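Local coordinates for Cel44C (Paenibacillus polymyxa, PDB 2YIH), which probably hydrolyses the beta-1,4-glucan backbone of xyloglucan and related glucans, acting through the family 44 glycoside hydrolase part present in this chain, at residues G363-S368 and V397-S402; S24-G29 and M40-L45; T357-G362 and Y386-W391; G181-N186 and G230-G235. The protein carries 8 engineered substitutions. All coordinates share one frame; numbering follows the deposited sequence.

In the fold
Contacts 2, 3 and 4 all belong to the closed eight-stranded parallel barrel. Contact 2 joins its first two strands and contact 3 its last two. Contact 4 joins strands 181-184 and 227-233. Contacts 2 and 3 have centres about 10 Å apart, and S24 OG meets Y386 O at 2.7 Å in a probable hydrogen bond. Contact 4 lies about 13 Å from contact 3, centre to centre. It holds Y234 of the glycan pocket, and the side chain of N186 is about 5 Å from a bound glucose. The side chain of W391 in contact 3 is about 6 Å from a bound glucose. Contact 1 lies outside the strands; its E364 and V401 side chains pack on Y390 of contact 3.

Contact 1 (G363-S368 and V397-S402); sequences GENDIS and VNNYVS. With EDO (1,2-ethanediol), chain J.
This is a loop-to-loop packing contact of backbone and ring, between the backbone at E364-I367 and Y400, outside the barrel strands. Residues 363-368 lead from strand 353-359 into helix 367-382. Residues 397-402 lead from strand 387-390 into helix 399-409. One backbone bond joins them: Y400 N donates to E364 O at 3.0 Å, with the donor in the carbonyl plane. The E364 and N398 side chains run side by side, E364 CB to N398 CG 3.7 Å. One face of the Y400 ring is covered by I367. I367 CA sits 3.9 Å from the Y400 ring centroid, only 7° off the ring normal, a CH-pi contact. I367 CD1 touches ring atom CE1 of Y400 at 3.7 Å. The Y400 hydroxyl is bonded to D481 O, in the neighbouring beta domain. D366 is the N-cap of its helix. Its OD2 accepts from S368 N at 2.9 Å and from S368 OG at 2.6 Å. D366 OD1 accepts from O2 of an ethanediol, probably from the crystallisation liquor. An alanine at D366 would probably leave S368 N uncapped and S368 OG without its carboxylate mate. These are the loops after the last two barrel strands, part of the beta-alpha units of a TIM barrel.

Contact 2 (S24-G29 and M40-L45); sequences SPYIYG and MAARRL
Y28 O is gripped by two N-H groups of the segment opposite, and this is the tight part of the contact. A41 N donates to it at 2.8 Å, nearly along the C=O axis. A42 N adds a weak bond to Y28 O at 3.3 Å. G29 then pairs with A42 as a parallel bridge. G29 has no side chain, and its CA lies 3.1 Å from A42 O in a CA-H...O contact. Y26 completes this part. Its CB touches A42 CB at 3.8 Å. Its ring, with CG anti to the carbonyl carbon (chi1 -49°), turns its CD1 edge to A41 O at 3.5 Å. P25 is the solvent-facing side. It is exposed, yet P25 O still comes to 3.2 Å from A41 CB. A sulfate lies about 4 Å from the P25 side chain. M40 is a partly exposed flank of the Y28 carbonyl, with M40 SD 3.6 Å from Y28 O. G29 also bonds through its backbone to Y390, and A42 to T30, which ties the first barrel strand to both of its neighbours. This pattern suggests that the two N-H groups on Y28 O, more than any side-chain polarity, hold the segments together, with small apolar groups packed beside them.

Contact 3 (T357-G362 and Y386-W391); sequences TSYSYG and YMANYW. Engineered in segment 357-362: S358 (natural residue Glu).
Y359 and W391 meet at the seam between the last two strands of the TIM barrel, the two strands of the beta-alpha-beta unit 353-359, 367-382 and 387-390. The main bond is W391 N to Y359 O, 2.9 Å at 163°, with the donor tilted 28° from the carbonyl plane. Y359 N gives only a weak bond to N389 O, at 3.4 Å. That same oxygen receives a CA-H...O contact from S358 CA at 3.2 Å. The first segment turns a corner at S358, and the pairing here is weak.

The Y359 ring is folded back over the second strand. Its CG lies between the backbone N and the carbonyl carbon (chi1 74°). This puts Y390 CA over one face of the ring, while ring atom CE1 of Y359 touches A388 CB at 3.8 Å. M373 and V376 of the crossover helix touch the Y359 side chain. S358, an engineered residue in place of the natural Glu, sets its OG 3.2 Å from W391 CB and bonds to Y286 OH. T357 OG1 is bonded to D282.

S360 OG accepts from G362 N at 3.0 Å, which makes an ST turn. An alanine at S360 would probably leave the G362 N-H without this acceptor and free the turn to shift. The S360 hydroxyl also holds a water at 2.6 Å. That water lies 2.8 Å from Y390 OH and donates a third bond to W391 O.

Contact 4 (G181-N186 and G230-G235); sequences GYALDN and GPVLYG
V232 turns both methyl groups onto residues 183-186. Its CG1 is anti to the backbone N (chi1 -157°), and its CG2 is anti to the carbonyl carbon. The backbone of V232 has a positive phi of 63° and follows a cis peptide bond between G230 and P231. With this backbone, the CB of V232 is directed toward residues 183-186. CG2 is the closer branch: it comes to 3.4 Å from D185 O and 3.9 Å from L184 O. It also reaches A183 CB at 4.3 Å. CG1 rests 3.8 Å from N186 CA, and the V232 and N186 side chains cross at about a right angle.

Strands 181-184 and 227-233 are neighbours in the eight-stranded parallel TIM barrel, and their axes are 66° apart here. Further back, Y182 bonds through its backbone to E227 and F229. Past that point a water donates to L184 O and to P231 O, each at 2.7 Å. L184 CD1 approaches G230 CA at 4.4 Å.

L184 is the centre of an inverse gamma turn that ends the strand. After it, D185 OD1 accepts from N186 N at 2.6 Å. T51 and W191 also bond to D185 OD1. The turn leads to E187, and the valine leads to Y234, both of the glycan pocket. Y234 OH is hydrogen-bonded to Q243.

The strands thus part toward their C-terminal ends, where the V232 methyls against D185 O and N186, and one water between two carbonyls, probably take over from the backbone pairing.

Contact 1 (G363-S368 and V397-S402)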
# COMPACT_ATOMS: atom_id res chain seq x y z
N GLY A 363 -9.45 4.49 -12.81
CA GLY A 363 -9.65 3.71 -14.05
C GLY A 363 -9.72 2.21 -13.80
O GLY A 363 -9.17 1.41 -14.57
N GLU A 364 -10.48 1.84 -12.76
CA GLU A 364 -10.46 0.47 -12.22
C GLU A 364 -10.93 -0.55 -13.24
O GLU A 364 -10.52 -1.69 -13.20
CB GLU A 364 -11.37 0.39 -10.98
CG GLU A 364 -10.87 1.26 -9.83
CD GLU A 364 -11.32 2.72 -9.89
OE1 GLU A 364 -11.97 3.17 -10.86
OE2 GLU A 364 -10.99 3.45 -8.94
N ASN A 365 -11.87 -0.14 -14.09
CA ASN A 365 -12.43 -1.02 -15.10
C ASN A 365 -12.11 -0.48 -16.49
O ASN A 365 -12.87 -0.69 -17.46
CB ASN A 365 -13.93 -1.17 -14.87
CG ASN A 365 -14.23 -1.97 -13.64
OD1 ASN A 365 -14.76 -1.44 -12.65
ND2 ASN A 365 -13.83 -3.20 -13.66
N ASP A 366 -10.95 0.16 -16.61
CA ASP A 366 -10.48 0.67 -17.92
C ASP A 366 -9.05 0.23 -18.18
O ASP A 366 -8.25 0.11 -17.26
CB ASP A 366 -10.51 2.19 -17.95
CG ASP A 366 -10.27 2.75 -19.36
OD1 ASP A 366 -11.18 2.57 -20.22
OD2 ASP A 366 -9.19 3.31 -19.64
N ILE A 367 -8.73 -0.05 -19.44
CA ILE A 367 -7.37 -0.45 -19.77
C ILE A 367 -6.35 0.56 -19.24
O ILE A 367 -5.25 0.16 -18.84
CB ILE A 367 -7.21 -0.66 -21.32
CG1 ILE A 367 -5.83 -1.22 -21.71
CG2 ILE A 367 -7.52 0.63 -22.07
CD1 ILE A 367 -5.45 -2.53 -21.02
N SER A 368 -6.69 1.85 -19.20
CA SER A 368 -5.73 2.85 -18.66
C SER A 368 -5.37 2.55 -17.23
O SER A 368 -4.24 2.78 -16.83
CB SER A 368 -6.24 4.31 -18.75
OG SER A 368 -7.47 4.52 -18.03
N VAL A 397 -16.45 -5.05 -8.89
CA VAL A 397 -15.20 -5.52 -9.54
C VAL A 397 -14.30 -4.35 -9.93
O VAL A 397 -14.77 -3.24 -10.18
CB VAL A 397 -15.47 -6.42 -10.77
CG1 VAL A 397 -16.24 -7.67 -10.35
CG2 VAL A 397 -16.19 -5.65 -11.86
N ASN A 398 -13.00 -4.59 -9.89
CA ASN A 398 -12.01 -3.63 -10.42
C ASN A 398 -11.17 -4.46 -11.40
O ASN A 398 -10.02 -4.80 -11.13
CB ASN A 398 -11.11 -3.10 -9.29
CG ASN A 398 -11.82 -2.11 -8.33
OD1 ASN A 398 -13.08 -1.87 -8.37
ND2 ASN A 398 -11.04 -1.57 -7.41
N ASN A 399 -11.75 -4.71 -12.55
CA ASN A 399 -11.26 -5.78 -13.43
C ASN A 399 -9.86 -5.53 -13.93
O ASN A 399 -9.09 -6.46 -14.06
CB ASN A 399 -12.19 -5.96 -14.64
CG ASN A 399 -13.51 -6.60 -14.25
OD1 ASN A 399 -13.55 -7.58 -13.48
ND2 ASN A 399 -14.59 -6.00 -14.72
N TYR A 400 -9.54 -4.27 -14.25
CA TYR A 400 -8.21 -3.99 -14.83
C TYR A 400 -7.12 -3.83 -13.77
O TYR A 400 -5.93 -4.09 -14.05
CB TYR A 400 -8.28 -2.83 -15.83
CG TYR A 400 -8.67 -3.27 -17.23
CD1 TYR A 400 -7.78 -3.99 -18.03
CD2 TYR A 400 -9.97 -3.03 -17.72
CE1 TYR A 400 -8.12 -4.39 -19.32
CE2 TYR A 400 -10.33 -3.42 -19.01
CZ TYR A 400 -9.43 -4.14 -19.78
OH TYR A 400 -9.78 -4.53 -21.06
N VAL A 401 -7.51 -3.48 -12.54
CA VAL A 401 -6.53 -3.55 -11.43
C VAL A 401 -6.18 -5.01 -11.14
O VAL A 401 -5.01 -5.36 -11.00
CB VAL A 401 -7.05 -2.82 -10.17
CG1 VAL A 401 -6.06 -3.03 -8.98
CG2 VAL A 401 -7.18 -1.34 -10.49
N SER A 402 -7.19 -5.86 -11.06
CA SER A 402 -6.95 -7.27 -10.83
C SER A 402 -6.10 -7.84 -11.96
O SER A 402 -5.22 -8.65 -11.70
CB SER A 402 -8.27 -8.04 -10.69
OG SER A 402 -8.97 -7.65 -9.51
C1 EDO J . -9.25 3.36 -24.19
O1 EDO J . -10.03 4.08 -25.14
C2 EDO J . -10.20 2.53 -23.35
O2 EDO J . -11.12 3.41 -22.70

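Contact 2 (S24-G29 and M40-L45)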
# COMPACT_ATOMS: atom_id res chain seq x y z
N SER A 24 10.65 -6.80 -2.85
CA SER A 24 9.90 -7.27 -1.68
C SER A 24 8.55 -7.81 -2.14
O SER A 24 7.82 -7.10 -2.85
CB SER A 24 9.68 -6.10 -0.70
OG SER A 24 8.91 -6.60 0.38
N PRO A 25 8.21 -9.05 -1.75
CA PRO A 25 6.95 -9.57 -2.28
C PRO A 25 5.79 -8.78 -1.73
O PRO A 25 4.70 -8.86 -2.28
CB PRO A 25 6.89 -11.03 -1.74
CG PRO A 25 7.95 -11.13 -0.72
CD PRO A 25 8.97 -10.05 -1.00
N TYR A 26 6.00 -8.02 -0.66
CA TYR A 26 4.83 -7.31 -0.07
C TYR A 26 4.38 -6.08 -0.85
O TYR A 26 3.37 -5.44 -0.47
CB TYR A 26 5.06 -6.92 1.38
CG TYR A 26 5.58 -8.05 2.22
CD1 TYR A 26 4.99 -9.33 2.17
CD2 TYR A 26 6.69 -7.86 3.04
CE1 TYR A 26 5.53 -10.38 2.93
CE2 TYR A 26 7.19 -8.89 3.83
CZ TYR A 26 6.59 -10.13 3.76
OH TYR A 26 7.12 -11.16 4.52
N ILE A 27 5.07 -5.77 -1.96
CA ILE A 27 4.54 -4.78 -2.90
C ILE A 27 3.32 -5.30 -3.67
O ILE A 27 2.58 -4.53 -4.29
CB ILE A 27 5.60 -4.20 -3.83
CG1 ILE A 27 6.17 -5.28 -4.76
CG2 ILE A 27 6.69 -3.50 -3.01
CD1 ILE A 27 5.88 -5.06 -6.18
N TYR A 28 3.14 -6.63 -3.67
CA TYR A 28 1.90 -7.22 -4.18
C TYR A 28 0.87 -7.35 -3.05
O TYR A 28 0.68 -8.44 -2.47
CB TYR A 28 2.20 -8.58 -4.83
CG TYR A 28 3.38 -8.49 -5.81
CD1 TYR A 28 3.23 -7.88 -7.06
CD2 TYR A 28 4.63 -9.02 -5.49
CE1 TYR A 28 4.32 -7.71 -7.94
CE2 TYR A 28 5.73 -8.91 -6.39
CZ TYR A 28 5.55 -8.27 -7.61
OH TYR A 28 6.62 -8.15 -8.50
N GLY A 29 0.23 -6.24 -2.74
CA GLY A 29 -0.55 -6.20 -1.53
C GLY A 29 -1.82 -5.44 -1.75
O GLY A 29 -1.93 -4.63 -2.67
N MET A 40 -1.84 -12.39 -4.01
CA MET A 40 -1.26 -11.34 -3.19
C MET A 40 -0.28 -11.95 -2.18
O MET A 40 -0.46 -13.09 -1.77
CB MET A 40 -2.39 -10.63 -2.40
CG MET A 40 -3.34 -9.86 -3.33
SD MET A 40 -2.59 -8.35 -3.99
CE MET A 40 -3.97 -7.82 -5.03
N ALA A 41 0.69 -11.15 -1.73
CA ALA A 41 1.61 -11.54 -0.65
C ALA A 41 1.39 -10.75 0.64
O ALA A 41 1.97 -11.06 1.68
CB ALA A 41 3.14 -11.42 -1.14
N ALA A 42 0.55 -9.72 0.57
CA ALA A 42 0.34 -8.88 1.76
C ALA A 42 -1.10 -8.37 1.81
O ALA A 42 -1.65 -7.97 0.80
CB ALA A 42 1.32 -7.67 1.75
N ARG A 43 -1.69 -8.39 3.00
CA ARG A 43 -3.05 -7.87 3.20
C ARG A 43 -3.04 -6.89 4.35
O ARG A 43 -2.36 -7.13 5.36
CB ARG A 43 -4.01 -9.06 3.49
CG ARG A 43 -4.13 -9.96 2.25
CD ARG A 43 -4.98 -11.22 2.51
NE ARG A 43 -6.40 -10.92 2.75
CZ ARG A 43 -7.03 -11.16 3.89
NH1 ARG A 43 -6.36 -11.55 4.97
NH2 ARG A 43 -8.34 -10.98 3.97
N ARG A 44 -3.81 -5.80 4.24
CA ARG A 44 -3.87 -4.77 5.29
C ARG A 44 -5.30 -4.66 5.77
O ARG A 44 -6.22 -4.60 4.97
CB ARG A 44 -3.45 -3.42 4.71
CG ARG A 44 -3.71 -2.21 5.65
CD ARG A 44 -2.99 -1.01 5.07
NE ARG A 44 -3.14 0.21 5.90
CZ ARG A 44 -4.04 1.17 5.67
NH1 ARG A 44 -5.02 1.00 4.78
NH2 ARG A 44 -3.99 2.29 6.42
N LEU A 45 -5.45 -4.53 7.09
CA LEU A 45 -6.75 -4.19 7.69
C LEU A 45 -6.57 -2.75 8.22
O LEU A 45 -6.00 -2.54 9.30
CB LEU A 45 -7.10 -5.17 8.82
CG LEU A 45 -8.43 -4.87 9.52
CD1 LEU A 45 -9.60 -5.00 8.56
CD2 LEU A 45 -8.62 -5.82 10.70

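Contact 3 (T357-G362 and Y386-W391)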
# COMPACT_ATOMS: atom_id res chain seq x y z
N THR A 357 0.71 2.23 1.88
CA THR A 357 -0.32 1.29 2.37
C THR A 357 -1.73 1.55 1.88
O THR A 357 -2.65 0.80 2.22
CB THR A 357 -0.36 1.26 3.91
OG1 THR A 357 -0.60 2.58 4.41
CG2 THR A 357 1.00 0.74 4.45
N SER A 358 -1.92 2.61 1.12
CA SER A 358 -3.21 2.84 0.48
C SER A 358 -2.96 3.74 -0.72
O SER A 358 -2.41 4.86 -0.58
CB SER A 358 -4.18 3.47 1.50
OG SER A 358 -5.56 3.28 1.14
N TYR A 359 -3.36 3.28 -1.90
CA TYR A 359 -3.15 4.05 -3.13
C TYR A 359 -4.04 3.50 -4.24
O TYR A 359 -4.45 2.34 -4.20
CB TYR A 359 -1.67 4.00 -3.56
CG TYR A 359 -1.21 2.67 -4.17
CD1 TYR A 359 -0.82 1.59 -3.36
CD2 TYR A 359 -1.15 2.51 -5.56
CE1 TYR A 359 -0.42 0.38 -3.92
CE2 TYR A 359 -0.73 1.33 -6.13
CZ TYR A 359 -0.36 0.27 -5.32
OH TYR A 359 0.11 -0.89 -5.90
N SER A 360 -4.23 4.30 -5.28
CA SER A 360 -4.96 3.85 -6.47
C SER A 360 -4.71 4.88 -7.55
O SER A 360 -4.62 6.07 -7.25
CB SER A 360 -6.48 3.82 -6.20
OG SER A 360 -7.17 3.61 -7.43
N TYR A 361 -4.69 4.42 -8.80
CA TYR A 361 -4.56 5.29 -9.96
C TYR A 361 -5.90 5.44 -10.70
O TYR A 361 -5.95 6.02 -11.80
CB TYR A 361 -3.43 4.77 -10.89
CG TYR A 361 -2.09 5.14 -10.34
CD1 TYR A 361 -1.60 4.55 -9.16
CD2 TYR A 361 -1.35 6.16 -10.93
CE1 TYR A 361 -0.41 4.97 -8.55
CE2 TYR A 361 -0.12 6.59 -10.34
CZ TYR A 361 0.32 5.99 -9.15
OH TYR A 361 1.49 6.41 -8.56
N GLY A 362 -6.98 4.93 -10.10
CA GLY A 362 -8.30 5.05 -10.72
C GLY A 362 -8.40 4.24 -12.03
O GLY A 362 -7.56 3.38 -12.31
N TYR A 386 9.03 -1.45 0.57
CA TYR A 386 8.86 -2.70 1.29
C TYR A 386 7.46 -3.31 1.11
O TYR A 386 7.32 -4.53 1.02
CB TYR A 386 9.10 -2.41 2.78
CG TYR A 386 8.86 -3.57 3.73
CD1 TYR A 386 9.57 -4.76 3.60
CD2 TYR A 386 8.02 -3.42 4.83
CE1 TYR A 386 9.39 -5.82 4.49
CE2 TYR A 386 7.83 -4.46 5.75
CZ TYR A 386 8.54 -5.65 5.60
OH TYR A 386 8.36 -6.66 6.52
N MET A 387 6.43 -2.48 1.10
CA MET A 387 5.07 -2.99 1.13
C MET A 387 4.17 -1.95 0.46
O MET A 387 4.41 -0.72 0.59
CB MET A 387 4.61 -3.28 2.57
CG MET A 387 3.18 -3.83 2.69
SD MET A 387 2.89 -4.28 4.42
CE MET A 387 4.00 -5.67 4.66
N ALA A 388 3.16 -2.43 -0.28
CA ALA A 388 2.23 -1.49 -0.92
C ALA A 388 0.89 -2.17 -1.02
O ALA A 388 0.83 -3.34 -1.37
CB ALA A 388 2.71 -1.09 -2.36
N ASN A 389 -0.18 -1.42 -0.74
CA ASN A 389 -1.53 -2.00 -0.63
C ASN A 389 -2.54 -1.13 -1.41
O ASN A 389 -2.79 0.03 -1.07
CB ASN A 389 -1.96 -2.11 0.87
CG ASN A 389 -0.99 -2.92 1.69
OD1 ASN A 389 -1.19 -4.16 1.93
ND2 ASN A 389 0.07 -2.28 2.12
N TYR A 390 -3.00 -1.66 -2.53
CA TYR A 390 -4.05 -1.01 -3.32
C TYR A 390 -5.31 -0.75 -2.46
O TYR A 390 -5.61 -1.52 -1.52
CB TYR A 390 -4.41 -1.95 -4.47
CG TYR A 390 -5.57 -1.50 -5.28
CD1 TYR A 390 -5.47 -0.40 -6.12
CD2 TYR A 390 -6.81 -2.16 -5.18
CE1 TYR A 390 -6.55 0.03 -6.88
CE2 TYR A 390 -7.90 -1.78 -5.98
CZ TYR A 390 -7.76 -0.65 -6.78
OH TYR A 390 -8.81 -0.22 -7.56
N TRP A 391 -5.96 0.38 -2.73
CA TRP A 391 -7.26 0.67 -2.10
C TRP A 391 -8.35 0.81 -3.18
O TRP A 391 -8.20 1.57 -4.13
CB TRP A 391 -7.15 1.98 -1.29
CG TRP A 391 -8.44 2.33 -0.66
CD1 TRP A 391 -9.47 3.05 -1.24
CD2 TRP A 391 -8.88 1.95 0.64
NE1 TRP A 391 -10.53 3.12 -0.35
CE2 TRP A 391 -10.20 2.45 0.80
CE3 TRP A 391 -8.30 1.23 1.68
CZ2 TRP A 391 -10.94 2.26 1.99
CZ3 TRP A 391 -9.04 1.04 2.87
CH2 TRP A 391 -10.35 1.52 2.99
O HOH W 1 -9.45 2.40 -7.02

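Contact 4 (G181-N186 and G230-G235)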
# COMPACT_ATOMS: atom_id res chain seq x y z
N GLY A 181 2.66 -7.16 11.39
CA GLY A 181 2.72 -5.70 11.38
C GLY A 181 1.53 -5.05 12.08
O GLY A 181 0.39 -5.50 11.96
N TYR A 182 1.80 -3.93 12.77
CA TYR A 182 0.74 -3.12 13.38
C TYR A 182 0.93 -1.69 12.94
O TYR A 182 2.07 -1.20 12.94
CB TYR A 182 0.77 -3.17 14.92
CG TYR A 182 0.50 -4.55 15.48
CD1 TYR A 182 -0.78 -5.08 15.49
CD2 TYR A 182 1.55 -5.35 15.92
CE1 TYR A 182 -1.00 -6.38 15.94
CE2 TYR A 182 1.33 -6.64 16.40
CZ TYR A 182 0.05 -7.12 16.46
OH TYR A 182 -0.20 -8.40 16.91
N ALA A 183 -0.18 -1.01 12.64
CA ALA A 183 -0.12 0.37 12.17
C ALA A 183 -0.69 1.27 13.26
O ALA A 183 -1.68 0.90 13.94
CB ALA A 183 -0.95 0.55 10.84
N LEU A 184 -0.07 2.44 13.38
CA LEU A 184 -0.44 3.45 14.35
C LEU A 184 -1.62 4.28 13.78
O LEU A 184 -1.45 5.39 13.31
CB LEU A 184 0.77 4.35 14.70
CG LEU A 184 2.00 3.57 15.21
CD1 LEU A 184 3.17 4.57 15.36
CD2 LEU A 184 1.72 2.88 16.56
N ASP A 185 -2.82 3.70 13.92
CA ASP A 185 -4.07 4.32 13.46
C ASP A 185 -3.98 4.58 11.94
O ASP A 185 -3.30 3.83 11.21
CB ASP A 185 -4.35 5.59 14.28
CG ASP A 185 -5.84 5.95 14.32
OD1 ASP A 185 -6.36 6.44 13.30
OD2 ASP A 185 -6.45 5.70 15.36
N ASN A 186 -4.63 5.65 11.46
CA ASN A 186 -4.86 5.86 10.04
C ASN A 186 -5.07 7.35 9.83
O ASN A 186 -5.99 7.93 10.43
CB ASN A 186 -6.13 5.09 9.60
CG ASN A 186 -6.45 5.29 8.12
OD1 ASN A 186 -7.34 6.09 7.77
ND2 ASN A 186 -5.70 4.64 7.27
N GLY A 230 4.10 3.72 10.78
CA GLY A 230 3.53 5.06 11.01
C GLY A 230 4.14 6.05 10.05
O GLY A 230 5.20 5.78 9.50
N PRO A 231 3.57 7.28 9.95
CA PRO A 231 2.38 7.75 10.61
C PRO A 231 1.11 7.56 9.78
O PRO A 231 0.05 8.04 10.21
CB PRO A 231 2.65 9.28 10.81
CG PRO A 231 3.95 9.61 9.94
CD PRO A 231 4.19 8.32 9.12
N VAL A 232 1.19 6.79 8.68
CA VAL A 232 -0.01 6.45 7.87
C VAL A 232 -0.62 7.75 7.26
O VAL A 232 -1.84 8.02 7.38
CB VAL A 232 -1.08 5.62 8.69
CG1 VAL A 232 -1.98 4.84 7.75
CG2 VAL A 232 -0.37 4.62 9.67
N LEU A 233 0.24 8.58 6.69
CA LEU A 233 -0.19 9.92 6.26
C LEU A 233 -1.05 9.88 5.01
O LEU A 233 -0.74 9.15 4.04
CB LEU A 233 1.04 10.79 5.98
CG LEU A 233 1.96 10.99 7.19
CD1 LEU A 233 3.16 11.89 6.82
CD2 LEU A 233 1.22 11.63 8.39
N TYR A 234 -2.11 10.70 4.97
CA TYR A 234 -3.09 10.59 3.89
C TYR A 234 -2.57 11.01 2.52
O TYR A 234 -3.08 10.55 1.48
CB TYR A 234 -4.37 11.40 4.22
CG TYR A 234 -4.32 12.85 3.79
CD1 TYR A 234 -4.71 13.25 2.49
CD2 TYR A 234 -3.88 13.83 4.67
CE1 TYR A 234 -4.66 14.63 2.11
CE2 TYR A 234 -3.83 15.19 4.30
CZ TYR A 234 -4.23 15.57 3.02
OH TYR A 234 -4.17 16.90 2.64
N GLY A 235 -1.60 11.93 2.48
CA GLY A 235 -1.22 12.55 1.21
C GLY A 235 -0.29 13.73 1.45
O GLY A 235 0.09 14.02 2.58
O HOH W 2 -0.09 7.72 12.87